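Long-range contact in type-2Ba cytolytic delta-endotoxin (Bacillus thuringiensis serovar israelensis, PDB 2RCI), which probably kills the larvae of dipteran insects by making pores in the epithelial cell membrane of their midgut: residues A[127-141]-A[152-166]. Residues are numbered along the deposited sequence; the frame is centred on the assembly and turned at random.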
loop_
_atom_site.group_PDB
_atom_site.type_symbol
_atom_site.label_atom_id
_atom_site.label_comp_id
_atom_site.label_asym_id
_atom_site.label_seq_id
_atom_site.Cartn_x
_atom_site.Cartn_y
_atom_site.Cartn_z
ATOM N N LEU A 127 18.781 4.634 10.002
ATOM C CA LEU A 127 18.533 3.998 11.292
ATOM C C LEU A 127 19.382 4.671 12.366
ATOM O O LEU A 127 20.140 4.002 13.061
ATOM C CB LEU A 127 18.834 2.496 11.215
ATOM C CG LEU A 127 18.079 1.634 10.194
ATOM C CD1 LEU A 127 18.692 0.262 10.103
ATOM C CD2 LEU A 127 16.591 1.527 10.583
ATOM N N SER A 128 19.234 5.989 12.497
ATOM C CA SER A 128 20.095 6.775 13.379
ATOM C C SER A 128 19.575 6.765 14.811
ATOM O O SER A 128 18.534 6.168 15.101
ATOM C CB SER A 128 20.217 8.216 12.865
ATOM O OG SER A 128 19.092 8.983 13.256
ATOM N N ALA A 129 20.283 7.444 15.713
ATOM C CA ALA A 129 19.801 7.547 17.095
ATOM C C ALA A 129 18.500 8.355 17.214
ATOM O O ALA A 129 17.722 8.166 18.172
ATOM C CB ALA A 129 20.893 8.143 18.013
ATOM N N THR A 130 18.256 9.246 16.249
ATOM C CA THR A 130 17.173 10.215 16.371
ATOM C C THR A 130 16.023 9.992 15.372
ATOM O O THR A 130 14.930 10.588 15.516
ATOM C CB THR A 130 17.683 11.666 16.210
ATOM O OG1 THR A 130 18.348 11.816 14.945
ATOM C CG2 THR A 130 18.617 12.060 17.378
ATOM N N GLN A 131 16.263 9.126 14.389
ATOM C CA GLN A 131 15.302 8.928 13.300
ATOM C C GLN A 131 15.381 7.548 12.642
ATOM O O GLN A 131 16.460 6.958 12.502
ATOM C CB GLN A 131 15.536 10.017 12.255
ATOM C CG GLN A 131 14.802 9.847 10.953
ATOM C CD GLN A 131 15.275 10.851 9.914
ATOM O OE1 GLN A 131 15.982 10.494 8.952
ATOM N NE2 GLN A 131 14.901 12.107 10.106
ATOM N N THR A 132 14.224 7.059 12.214
ATOM C CA THR A 132 14.139 5.845 11.414
ATOM C C THR A 132 13.409 6.173 10.115
ATOM O O THR A 132 12.398 6.873 10.114
ATOM C CB THR A 132 13.407 4.710 12.179
ATOM O OG1 THR A 132 14.106 4.406 13.398
ATOM C CG2 THR A 132 13.297 3.437 11.307
ATOM N N SER A 133 13.939 5.703 8.995
ATOM C CA SER A 133 13.171 5.800 7.758
ATOM C C SER A 133 13.083 4.440 7.074
ATOM O O SER A 133 13.993 3.590 7.182
ATOM C CB SER A 133 13.702 6.902 6.826
ATOM O OG SER A 133 14.981 6.581 6.291
ATOM N N TYR A 134 11.959 4.210 6.403
ATOM C CA TYR A 134 11.770 2.957 5.690
ATOM C C TYR A 134 10.788 3.084 4.529
ATOM O O TYR A 134 10.045 4.058 4.473
ATOM C CB TYR A 134 11.324 1.868 6.644
ATOM C CG TYR A 134 9.992 2.045 7.369
ATOM C CD1 TYR A 134 8.840 1.311 6.962
ATOM C CD2 TYR A 134 9.906 2.833 8.499
ATOM C CE1 TYR A 134 7.622 1.425 7.679
ATOM C CE2 TYR A 134 8.709 2.935 9.234
ATOM C CZ TYR A 134 7.578 2.245 8.806
ATOM O OH TYR A 134 6.416 2.350 9.529
ATOM N N PHE A 135 10.838 2.124 3.609
ATOM C CA PHE A 135 9.796 1.970 2.577
ATOM C C PHE A 135 8.881 0.816 3.002
ATOM O O PHE A 135 9.346 -0.155 3.582
ATOM C CB PHE A 135 10.405 1.575 1.230
ATOM C CG PHE A 135 11.365 2.590 0.656
ATOM C CD1 PHE A 135 11.154 3.952 0.815
ATOM C CD2 PHE A 135 12.447 2.156 -0.127
ATOM C CE1 PHE A 135 12.042 4.884 0.266
ATOM C CE2 PHE A 135 13.332 3.060 -0.679
ATOM C CZ PHE A 135 13.127 4.431 -0.501
ATOM N N TYR A 136 7.596 0.912 2.667
ATOM C CA TYR A 136 6.657 -0.160 2.968
ATOM C C TYR A 136 5.708 -0.225 1.778
ATOM O O TYR A 136 5.163 0.812 1.345
ATOM C CB TYR A 136 5.870 0.152 4.237
ATOM C CG TYR A 136 5.165 -1.071 4.801
ATOM C CD1 TYR A 136 5.701 -1.787 5.872
ATOM C CD2 TYR A 136 3.963 -1.523 4.242
ATOM C CE1 TYR A 136 5.059 -2.931 6.365
ATOM C CE2 TYR A 136 3.314 -2.638 4.728
ATOM C CZ TYR A 136 3.860 -3.340 5.794
ATOM O OH TYR A 136 3.203 -4.452 6.262
ATOM N N LYS A 137 5.524 -1.435 1.263
ATOM C CA LYS A 137 4.761 -1.628 0.018
ATOM C C LYS A 137 3.682 -2.663 0.175
ATOM O O LYS A 137 3.924 -3.744 0.721
ATOM C CB LYS A 137 5.667 -2.019 -1.141
ATOM C CG LYS A 137 6.638 -0.891 -1.529
ATOM C CD LYS A 137 7.549 -1.306 -2.690
ATOM C CE LYS A 137 8.576 -2.431 -2.337
ATOM N NZ LYS A 137 9.278 -2.330 -1.025
ATOM N N ILE A 138 2.494 -2.308 -0.313
ATOM C CA ILE A 138 1.303 -3.151 -0.205
ATOM C C ILE A 138 0.696 -3.255 -1.606
ATOM O O ILE A 138 0.780 -2.298 -2.389
ATOM C CB ILE A 138 0.242 -2.501 0.692
ATOM C CG1 ILE A 138 0.787 -2.244 2.113
ATOM C CG2 ILE A 138 -1.021 -3.383 0.759
ATOM C CD1 ILE A 138 -0.113 -1.292 2.944
ATOM N N LEU A 139 0.112 -4.399 -1.937
ATOM C CA LEU A 139 -0.621 -4.507 -3.220
ATOM C C LEU A 139 -1.936 -5.229 -2.992
ATOM O O LEU A 139 -1.958 -6.431 -2.644
ATOM C CB LEU A 139 0.209 -5.194 -4.313
ATOM C CG LEU A 139 -0.337 -5.145 -5.762
ATOM C CD1 LEU A 139 0.775 -5.268 -6.793
ATOM C CD2 LEU A 139 -1.467 -6.164 -6.014
ATOM N N PHE A 140 -3.032 -4.497 -3.191
ATOM C CA PHE A 140 -4.363 -5.083 -3.106
ATOM C C PHE A 140 -4.896 -5.507 -4.467
ATOM O O PHE A 140 -4.819 -4.722 -5.438
ATOM C CB PHE A 140 -5.385 -4.074 -2.563
ATOM C CG PHE A 140 -5.104 -3.594 -1.179
ATOM C CD1 PHE A 140 -5.511 -4.343 -0.077
ATOM C CD2 PHE A 140 -4.483 -2.359 -0.974
ATOM C CE1 PHE A 140 -5.242 -3.898 1.242
ATOM C CE2 PHE A 140 -4.225 -1.886 0.332
ATOM C CZ PHE A 140 -4.623 -2.657 1.444
ATOM N N SER A 141 -5.405 -6.738 -4.542
ATOM C CA SER A 141 -6.232 -7.157 -5.673
ATOM C C SER A 141 -7.663 -7.268 -5.155
ATOM O O SER A 141 -7.903 -7.828 -4.086
ATOM C CB SER A 141 -5.753 -8.485 -6.257
ATOM O OG SER A 141 -4.412 -8.394 -6.728
ATOM N N ALA A 152 -9.972 -4.675 -9.549
ATOM C CA ALA A 152 -9.195 -3.481 -9.253
ATOM C C ALA A 152 -7.865 -3.910 -8.605
ATOM O O ALA A 152 -7.819 -4.797 -7.744
ATOM C CB ALA A 152 -9.984 -2.535 -8.344
ATOM N N ILE A 153 -6.792 -3.273 -9.038
ATOM C CA ILE A 153 -5.453 -3.508 -8.511
ATOM C C ILE A 153 -4.957 -2.169 -7.959
ATOM O O ILE A 153 -4.961 -1.132 -8.658
ATOM C CB ILE A 153 -4.498 -3.980 -9.631
ATOM C CG1 ILE A 153 -5.028 -5.246 -10.330
ATOM C CG2 ILE A 153 -3.095 -4.223 -9.090
ATOM C CD1 ILE A 153 -5.201 -6.490 -9.413
ATOM N N LEU A 154 -4.556 -2.187 -6.693
ATOM C CA LEU A 154 -4.124 -0.985 -5.985
ATOM C C LEU A 154 -2.743 -1.214 -5.333
ATOM O O LEU A 154 -2.666 -1.711 -4.191
ATOM C CB LEU A 154 -5.194 -0.601 -4.942
ATOM C CG LEU A 154 -4.941 0.559 -3.960
ATOM C CD1 LEU A 154 -4.261 1.768 -4.596
ATOM C CD2 LEU A 154 -6.314 0.968 -3.338
ATOM N N PRO A 155 -1.654 -0.928 -6.077
ATOM C CA PRO A 155 -0.311 -0.897 -5.492
ATOM C C PRO A 155 -0.181 0.362 -4.659
ATOM O O PRO A 155 -0.580 1.441 -5.113
ATOM C CB PRO A 155 0.611 -0.788 -6.720
ATOM C CG PRO A 155 -0.243 -1.186 -7.877
ATOM C CD PRO A 155 -1.597 -0.688 -7.537
ATOM N N ILE A 156 0.343 0.211 -3.449
ATOM C CA ILE A 156 0.583 1.366 -2.569
ATOM C C ILE A 156 2.002 1.299 -2.035
ATOM O O ILE A 156 2.387 0.270 -1.484
ATOM C CB ILE A 156 -0.352 1.387 -1.359
ATOM C CG1 ILE A 156 -1.822 1.345 -1.764
ATOM C CG2 ILE A 156 -0.035 2.626 -0.459
ATOM C CD1 ILE A 156 -2.768 1.162 -0.609
ATOM N N ALA A 157 2.781 2.379 -2.185
ATOM C CA ALA A 157 4.092 2.473 -1.511
ATOM C C ALA A 157 4.157 3.661 -0.554
ATOM O O ALA A 157 3.721 4.768 -0.900
ATOM C CB ALA A 157 5.234 2.561 -2.523
ATOM N N PHE A 158 4.698 3.444 0.645
ATOM C CA PHE A 158 4.934 4.567 1.541
ATOM C C PHE A 158 6.438 4.782 1.748
ATOM O O PHE A 158 7.194 3.823 1.805
ATOM C CB PHE A 158 4.322 4.303 2.920
ATOM C CG PHE A 158 2.839 4.086 2.896
ATOM C CD1 PHE A 158 1.985 5.173 2.810
ATOM C CD2 PHE A 158 2.313 2.798 2.948
ATOM C CE1 PHE A 158 0.585 4.995 2.820
ATOM C CE2 PHE A 158 0.925 2.601 2.962
ATOM C CZ PHE A 158 0.065 3.702 2.855
ATOM N N GLU A 159 6.844 6.042 1.848
ATOM C CA GLU A 159 8.186 6.399 2.323
ATOM C C GLU A 159 7.944 7.036 3.672
ATOM O O GLU A 159 7.321 8.106 3.756
ATOM C CB GLU A 159 8.836 7.439 1.397
ATOM C CG GLU A 159 8.746 7.106 -0.060
ATOM C CD GLU A 159 9.619 8.027 -0.937
ATOM O OE1 GLU A 159 10.345 8.898 -0.386
ATOM O OE2 GLU A 159 9.582 7.845 -2.161
ATOM N N ILE A 160 8.411 6.367 4.722
ATOM C CA ILE A 160 8.090 6.760 6.088
ATOM C C ILE A 160 9.363 7.147 6.829
ATOM O O ILE A 160 10.329 6.374 6.872
ATOM C CB ILE A 160 7.343 5.650 6.851
ATOM C CG1 ILE A 160 6.025 5.303 6.131
ATOM C CG2 ILE A 160 7.069 6.103 8.309
ATOM C CD1 ILE A 160 5.481 3.907 6.439
ATOM N N THR A 161 9.336 8.345 7.393
ATOM C CA THR A 161 10.404 8.841 8.274
ATOM C C THR A 161 9.757 9.198 9.607
ATOM O O THR A 161 8.762 9.902 9.650
ATOM C CB THR A 161 11.070 10.074 7.685
ATOM O OG1 THR A 161 11.665 9.730 6.417
ATOM C CG2 THR A 161 12.157 10.593 8.663
ATOM N N VAL A 162 10.325 8.715 10.701
ATOM C CA VAL A 162 9.723 8.957 12.025
ATOM C C VAL A 162 10.821 9.250 13.052
ATOM O O VAL A 162 11.901 8.652 12.985
ATOM C CB VAL A 162 8.826 7.756 12.431
ATOM C CG1 VAL A 162 9.582 6.434 12.355
ATOM C CG2 VAL A 162 8.165 7.958 13.815
ATOM N N ASP A 163 10.549 10.158 13.985
ATOM C CA ASP A 163 11.571 10.580 14.966
ATOM C C ASP A 163 11.728 9.618 16.138
ATOM O O ASP A 163 11.800 10.042 17.304
ATOM C CB ASP A 163 11.321 12.019 15.440
ATOM C CG ASP A 163 10.043 12.169 16.294
ATOM O OD1 ASP A 163 9.111 11.344 16.169
ATOM O OD2 ASP A 163 9.963 13.146 17.074
ATOM N N VAL A 164 11.803 8.324 15.833
ATOM C CA VAL A 164 11.859 7.268 16.847
ATOM C C VAL A 164 12.991 6.322 16.475
ATOM O O VAL A 164 13.080 5.914 15.325
ATOM C CB VAL A 164 10.536 6.463 16.897
ATOM C CG1 VAL A 164 10.633 5.315 17.871
ATOM C CG2 VAL A 164 9.367 7.373 17.292
ATOM N N GLN A 165 13.856 5.954 17.419
ATOM C CA GLN A 165 14.918 5.046 17.015
ATOM C C GLN A 165 14.375 3.612 16.821
ATOM O O GLN A 165 13.333 3.237 17.410
ATOM C CB GLN A 165 16.227 5.269 17.810
ATOM C CG GLN A 165 16.703 4.253 18.746
ATOM C CD GLN A 165 17.288 3.061 18.060
ATOM O OE1 GLN A 165 18.033 3.149 17.062
ATOM N NE2 GLN A 165 16.950 1.920 18.585
ATOM N N LYS A 166 14.984 2.879 15.894
ATOM C CA LYS A 166 14.403 1.602 15.415
ATOM C C LYS A 166 13.940 0.624 16.499
ATOM O O LYS A 166 12.855 0.043 16.389
ATOM C CB LYS A 166 15.385 0.885 14.499
ATOM C CG LYS A 166 14.756 -0.228 13.641
ATOM C CD LYS A 166 15.826 -1.228 13.199
ATOM C CE LYS A 166 15.345 -2.127 12.074
ATOM N NZ LYS A 166 16.231 -3.347 11.955
HETATM O O HOH W 1 16.769 4.235 14.175
#
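Ile-160 crosses one face of the Tyr-134 ring, its CB 4.0 Å from the ring centroid in a CH-pi contact. The tyrosine CG sits between its own backbone N and carbonyl carbon (chi1 62°), which swings the ring across to Ile-160, whose CD1 comes within 3.5 Å of Tyr-134 CE1. Farther along this face, CD1 of Ile-156 meets the edge of the Phe-140 ring 3.5 Å from CE2, while CG2 of Ile-138 covers one of that ring's faces. Isoleucine suits these places because its branch at CB fits an extended backbone while its two arms can touch different parts of a neighbouring ring, as CG2 and CD1 of Ile-160 do on Tyr-134.

The two strands run antiparallel, and five hydrogen-bonded pairs from Thr-132/Val-162 to Phe-140/Leu-154 satisfy the backbone N-H and C=O groups that these residues turn toward each other. Pro-155, lacking an N-H, occupies a non-hydrogen-bonded pair opposite Leu-139, where none is needed across the hairpin. On the face that carries Leu-139 and Pro-155, CG of Glu-159 runs beside the Phe-135 ring, and its carboxylate OE2 goes on to hydrogen-bond Asn-41.

At the polar end Thr-132 OG1 donates to Val-164 O (2.7 Å) and accepts from a water that also bonds Ser-128 O and Lys-166 N. A small beta-branched hydroxyl thus serves both strand and turn. Ser-128 OG, accepting from Thr-130 N, forms an ST turn.

The hairpin is central in the mixed sheet, between strands 122-127 and 177-192. Helix 96-110 packs on the face of Ile-138 and Ile-160, helix 21-31 on that of Leu-139 and Ile-153, giving the alpha/beta architecture of this toxin, a sheet between two layers of helices.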